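Local coordinates for apical membrane antigen 1-like protein, soluble form (Toxoplasma gondii, PDB 3ZLE), which may help the parasite invade host cells, as a sporozoite member of the AMA1 family of apicomplexan membrane antigens, at residues S244-Q249 with W257-A262; P25-S30 with A217-A222. One frame throughout, in Å; residues are numbered along the deposited sequence.

Contact 1 (S244-Q249 with W257-A262); sequences SVQSDQ and WKRVFA
Arg259 and Gln246 meet where helix 253-262 lies against strand 246-249, an edge strand of a four-stranded antiparallel sheet; a classic beta bulge at Val245 and Gln246, opposite Ile319, starts that strand. The two side chains cross obliquely, with amide and guanidinium planes 23° apart, and Gln246 NE2 stands 3.6 Å from Arg259 NE. Arg259 leaves the helix with CG anti to its own N (chi1 -172°), then bends at chi2 and chi3, which carries the guanidinium over to the strand backbone. There its edge does the work: Arg259 NH2 gives a nearly straight hydrogen bond of 2.7 Å to Gln249 O. The carbonyl oxygen lies close to the guanidinium plane, but the donor sits well above the carbonyl plane, 64° out of it. NH1 turns to a salt bridge with Glu255, one turn earlier on the same helix, which probably steadies the group's rotation. Asp248 adds its CB, 3.8 Å from Arg259 NH2, while its carboxylate stays apart from the arginine. One water ties the partners together, accepting from Arg259 NH2 at 3.0 Å, Gln246 NE2 at 3.0 Å and Asp248 N at 2.9 Å.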
loop_
_atom_site.group_PDB
_atom_site.type_symbol
_atom_site.label_atom_id
_atom_site.label_comp_id
_atom_site.label_asym_id
_atom_site.label_seq_id
_atom_site.Cartn_x
_atom_site.Cartn_y
_atom_site.Cartn_z
ATOM N N SER A 244 -13.369 15.821 3.600
ATOM C CA SER A 244 -12.453 14.811 4.052
ATOM C C SER A 244 -12.881 14.122 5.331
ATOM O O SER A 244 -13.760 14.573 6.035
ATOM C CB SER A 244 -11.029 15.383 4.150
ATOM O OG SER A 244 -10.578 15.763 2.837
ATOM N N VAL A 245 -12.280 12.981 5.582
ATOM C CA VAL A 245 -12.616 12.143 6.708
ATOM C C VAL A 245 -11.800 12.609 7.932
ATOM O O VAL A 245 -12.260 12.525 9.082
ATOM C CB VAL A 245 -12.304 10.672 6.334
ATOM C CG1 VAL A 245 -11.392 9.986 7.346
ATOM C CG2 VAL A 245 -13.586 9.895 6.045
ATOM N N GLN A 246 -10.614 13.161 7.679
ATOM C CA GLN A 246 -9.880 13.892 8.724
ATOM C C GLN A 246 -8.919 14.828 8.038
ATOM O O GLN A 246 -8.575 14.628 6.900
ATOM C CB GLN A 246 -9.135 12.940 9.651
ATOM C CG GLN A 246 -7.871 12.341 9.043
ATOM C CD GLN A 246 -7.076 11.495 10.027
ATOM O OE1 GLN A 246 -7.436 10.355 10.316
ATOM N NE2 GLN A 246 -5.914 11.993 10.424
ATOM N N SER A 247 -8.561 15.905 8.714
ATOM C CA SER A 247 -7.725 16.924 8.129
ATOM C C SER A 247 -7.039 17.660 9.248
ATOM O O SER A 247 -7.219 18.844 9.418
ATOM C CB SER A 247 -8.547 17.907 7.295
ATOM O OG SER A 247 -9.728 18.309 7.973
ATOM N N ASP A 248 -6.278 16.931 10.038
ATOM C CA ASP A 248 -5.503 17.543 11.070
ATOM C C ASP A 248 -4.191 18.070 10.487
ATOM O O ASP A 248 -3.900 17.865 9.319
ATOM C CB ASP A 248 -5.241 16.546 12.195
ATOM C CG ASP A 248 -6.522 16.008 12.813
ATOM O OD1 ASP A 248 -7.579 16.698 12.758
ATOM O OD2 ASP A 248 -6.469 14.907 13.395
ATOM N N GLN A 249 -3.491 18.873 11.269
ATOM C CA GLN A 249 -2.226 19.421 10.872
ATOM C C GLN A 249 -1.200 18.275 10.819
ATOM O O GLN A 249 -1.295 17.312 11.565
ATOM C CB GLN A 249 -1.810 20.508 11.881
ATOM C CG GLN A 249 -0.410 21.060 11.699
ATOM C CD GLN A 249 0.613 20.393 12.602
ATOM O OE1 GLN A 249 0.263 19.670 13.533
ATOM N NE2 GLN A 249 1.885 20.654 12.342
ATOM N N TRP A 257 2.206 11.109 4.803
ATOM C CA TRP A 257 2.321 9.891 4.031
ATOM C C TRP A 257 2.132 8.646 4.920
ATOM O O TRP A 257 1.449 7.707 4.553
ATOM C CB TRP A 257 3.681 9.875 3.314
ATOM C CG TRP A 257 4.042 8.532 2.705
ATOM C CD1 TRP A 257 3.516 7.977 1.582
ATOM C CD2 TRP A 257 4.996 7.581 3.220
ATOM N NE1 TRP A 257 4.093 6.737 1.348
ATOM C CE2 TRP A 257 5.005 6.477 2.333
ATOM C CE3 TRP A 257 5.887 7.593 4.298
ATOM C CZ2 TRP A 257 5.845 5.347 2.520
ATOM C CZ3 TRP A 257 6.739 6.472 4.481
ATOM C CH2 TRP A 257 6.754 5.404 3.554
ATOM N N LYS A 258 2.691 8.684 6.117
ATOM C CA LYS A 258 2.495 7.622 7.096
ATOM C C LYS A 258 1.089 7.548 7.653
ATOM O O LYS A 258 0.600 6.466 7.986
ATOM C CB LYS A 258 3.460 7.802 8.231
ATOM C CG LYS A 258 4.808 7.234 7.924
ATOM C CD LYS A 258 5.795 7.521 9.028
ATOM C CE LYS A 258 7.108 6.880 8.671
ATOM N NZ LYS A 258 8.217 7.242 9.564
ATOM N N ARG A 259 0.445 8.704 7.759
ATOM C CA ARG A 259 -0.838 8.800 8.405
ATOM C C ARG A 259 -1.926 8.175 7.572
ATOM O O ARG A 259 -2.837 7.558 8.108
ATOM C CB ARG A 259 -1.167 10.266 8.661
ATOM C CG ARG A 259 -2.405 10.497 9.497
ATOM C CD ARG A 259 -2.118 11.534 10.586
ATOM N NE ARG A 259 -2.439 12.888 10.183
ATOM C CZ ARG A 259 -1.800 13.983 10.630
ATOM N NH1 ARG A 259 -0.742 13.881 11.406
ATOM N NH2 ARG A 259 -2.228 15.178 10.292
ATOM N N VAL A 260 -1.916 8.448 6.274
ATOM C CA VAL A 260 -2.942 7.936 5.414
ATOM C C VAL A 260 -2.948 6.410 5.426
ATOM O O VAL A 260 -4.007 5.784 5.443
ATOM C CB VAL A 260 -2.775 8.519 4.008
ATOM C CG1 VAL A 260 -1.462 8.087 3.367
ATOM C CG2 VAL A 260 -3.961 8.299 3.154
ATOM N N PHE A 261 -1.782 5.809 5.550
ATOM C CA PHE A 261 -1.691 4.367 5.525
ATOM C C PHE A 261 -2.238 3.808 6.839
ATOM O O PHE A 261 -2.907 2.773 6.859
ATOM C CB PHE A 261 -0.205 3.926 5.352
ATOM C CG PHE A 261 -0.004 2.438 5.496
ATOM C CD1 PHE A 261 -0.420 1.553 4.480
ATOM C CD2 PHE A 261 0.453 1.913 6.685
ATOM C CE1 PHE A 261 -0.230 0.210 4.598
ATOM C CE2 PHE A 261 0.645 0.535 6.812
ATOM C CZ PHE A 261 0.242 -0.308 5.788
ATOM N N ALA A 262 -1.950 4.494 7.935
ATOM C CA ALA A 262 -2.323 3.975 9.270
ATOM C C ALA A 262 -3.706 4.411 9.736
ATOM O O ALA A 262 -4.133 4.024 10.797
ATOM C CB ALA A 262 -1.278 4.362 10.310
HETATM O O HOH W 1 -4.984 14.521 9.195
#

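Contact 2 (P25-S30 with A217-A222)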
loop_
_atom_site.group_PDB
_atom_site.type_symbol
_atom_site.label_atom_id
_atom_site.label_comp_id
_atom_site.label_asym_id
_atom_site.label_seq_id
_atom_site.Cartn_x
_atom_site.Cartn_y
_atom_site.Cartn_z
ATOM N N PRO A 25 -9.874 1.094 -5.575
ATOM C CA PRO A 25 -10.736 -0.105 -5.525
ATOM C C PRO A 25 -10.688 -0.846 -6.826
ATOM O O PRO A 25 -10.729 -2.062 -6.839
ATOM C CB PRO A 25 -12.147 0.480 -5.345
ATOM C CG PRO A 25 -11.931 1.869 -4.792
ATOM C CD PRO A 25 -10.639 2.343 -5.395
ATOM N N GLN A 26 -10.662 -0.121 -7.940
ATOM C CA GLN A 26 -10.494 -0.774 -9.206
ATOM C C GLN A 26 -9.113 -1.441 -9.382
ATOM O O GLN A 26 -9.044 -2.627 -9.695
ATOM C CB GLN A 26 -10.780 0.183 -10.329
ATOM C CG GLN A 26 -10.708 -0.459 -11.705
ATOM C CD GLN A 26 -11.532 0.312 -12.706
ATOM O OE1 GLN A 26 -12.556 0.888 -12.356
ATOM N NE2 GLN A 26 -11.041 0.403 -13.942
ATOM N N VAL A 27 -8.015 -0.689 -9.248
ATOM C CA VAL A 27 -6.695 -1.254 -9.657
ATOM C C VAL A 27 -6.090 -2.136 -8.533
ATOM O O VAL A 27 -5.418 -3.089 -8.802
ATOM C CB VAL A 27 -5.656 -0.183 -10.100
ATOM C CG1 VAL A 27 -6.185 0.681 -11.246
ATOM C CG2 VAL A 27 -5.235 0.695 -8.924
ATOM N N HIS A 28 -6.394 -1.849 -7.289
ATOM C CA HIS A 28 -5.893 -2.699 -6.228
ATOM C C HIS A 28 -6.898 -3.781 -5.779
ATOM O O HIS A 28 -6.555 -4.964 -5.774
ATOM C CB HIS A 28 -5.407 -1.850 -5.049
ATOM C CG HIS A 28 -4.754 -2.624 -3.955
ATOM N ND1 HIS A 28 -3.614 -3.382 -4.143
ATOM C CD2 HIS A 28 -5.110 -2.781 -2.647
ATOM C CE1 HIS A 28 -3.292 -3.960 -2.994
ATOM N NE2 HIS A 28 -4.176 -3.592 -2.069
ATOM N N GLY A 29 -8.120 -3.363 -5.418
ATOM C CA GLY A 29 -9.267 -4.282 -5.246
ATOM C C GLY A 29 -9.247 -5.111 -3.963
ATOM O O GLY A 29 -10.009 -6.065 -3.803
ATOM N N SER A 30 -8.424 -4.701 -3.015
ATOM C CA SER A 30 -8.309 -5.428 -1.763
ATOM C C SER A 30 -7.854 -4.483 -0.676
ATOM O O SER A 30 -7.728 -3.298 -0.916
ATOM C CB SER A 30 -7.385 -6.605 -1.916
ATOM O OG SER A 30 -7.531 -7.483 -0.818
ATOM N N ALA A 217 0.133 0.788 -13.881
ATOM C CA ALA A 217 -1.252 0.735 -13.510
ATOM C C ALA A 217 -1.532 1.202 -12.121
ATOM O O ALA A 217 -2.589 1.550 -11.787
ATOM C CB ALA A 217 -1.740 -0.665 -13.651
ATOM N N CYS A 218 -0.514 1.161 -11.324
ATOM C CA CYS A 218 -0.677 1.339 -9.857
ATOM C C CYS A 218 -0.173 2.691 -9.356
ATOM O O CYS A 218 0.689 3.340 -9.993
ATOM C CB CYS A 218 0.054 0.238 -9.096
ATOM S SG CYS A 218 -0.736 -1.400 -9.126
ATOM N N PRO A 219 -0.700 3.134 -8.221
ATOM C CA PRO A 219 -0.317 4.450 -7.701
ATOM C C PRO A 219 0.959 4.374 -6.860
ATOM O O PRO A 219 0.912 4.492 -5.655
ATOM C CB PRO A 219 -1.512 4.829 -6.834
ATOM C CG PRO A 219 -2.023 3.522 -6.331
ATOM C CD PRO A 219 -1.700 2.466 -7.365
ATOM N N ASN A 220 2.071 4.152 -7.514
ATOM C CA ASN A 220 3.331 3.858 -6.849
ATOM C C ASN A 220 4.002 5.008 -6.194
ATOM O O ASN A 220 4.761 4.793 -5.261
ATOM C CB ASN A 220 4.294 3.220 -7.815
ATOM C CG ASN A 220 3.643 2.186 -8.639
ATOM O OD1 ASN A 220 3.030 1.254 -8.096
ATOM N ND2 ASN A 220 3.712 2.337 -9.951
ATOM N N ASP A 221 3.698 6.237 -6.630
ATOM C CA ASP A 221 4.395 7.430 -6.151
ATOM C C ASP A 221 3.483 8.574 -5.731
ATOM O O ASP A 221 2.328 8.665 -6.161
ATOM C CB ASP A 221 5.400 7.912 -7.219
ATOM C CG ASP A 221 6.317 6.806 -7.691
ATOM O OD1 ASP A 221 7.175 6.377 -6.893
ATOM O OD2 ASP A 221 6.195 6.370 -8.863
ATOM N N ALA A 222 3.991 9.414 -4.833
ATOM C CA ALA A 222 3.349 10.679 -4.452
ATOM C C ALA A 222 3.372 11.586 -5.651
ATOM O O ALA A 222 4.160 11.396 -6.548
ATOM C CB ALA A 222 4.111 11.316 -3.290
#
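Val27 reaches across to Ala217 and Pro219 from the short helix 24-27, and its branched side chain carries nearly all of its half of the contact. Val27 CB already lies 3.9 Å from Ala217 O. From there the chain forks. CG1 sits beside the valine's own N and anti to its carbonyl carbon (chi1 -57°), and this brings the methyl in front of the Ala217 carbonyl, with Val27 CG1 to Ala217 O at 3.7 Å. CG2 takes the place between N and carbonyl carbon; Val27 CG2 too is near Ala217 O, at 4.0 Å, and it is also the methyl that approaches the proline, with Val27 CG2 and Pro219 CD 4.3 Å apart. The one carbonyl oxygen therefore faces the whole isopropyl group, while Pro219 meets a single methyl through CD. These are van der Waals contacts, partly buried.

The partner segment is the turn that follows helix 214-217. Cys218 is the first residue to leave helical geometry, and Pro219 is the centre of an inverse gamma turn, closed by a weak hydrogen bond of 3.0 Å from Asn220 N to Cys218 O. Arg21 NH1 also donates to that oxygen, and Asn220 ND2 reaches back to Trp214 O at the start of the helix.

His28, the residue after Val27, binds the backbone N of Cys50 through ND1 and uses NE2 on Gly31 O. Covalent chemistry runs alongside the packing: Cys218 is joined by a disulfide to Cys50, and Val27 touches Cys50 as well, so the valine lies beside the bridge.

How the contacts relate
The two contacts, both in the AMA1 ectodomain, are about 18 Å apart between centres, and their nearest atoms are about 6 Å apart without touching. They differ in reach: contact 1 joins a strand to the helix just after it in sequence, whereas contact 2 brings together segments 187 residues apart, with its centre about 8 Å from the centre of the chain. Both touch the region from strand 333-337 to strand 344-345. Trp257, on the helix of contact 1, meets the ring of Tyr336 and donates to Gly340 O; on the contact 2 side, Ala222 packs on Tyr336 and Asn220 pairs with the backbone of Ser341. Phe261 of contact 1 also meets the ring of Phe33, three residues beyond 25-30 in sequence.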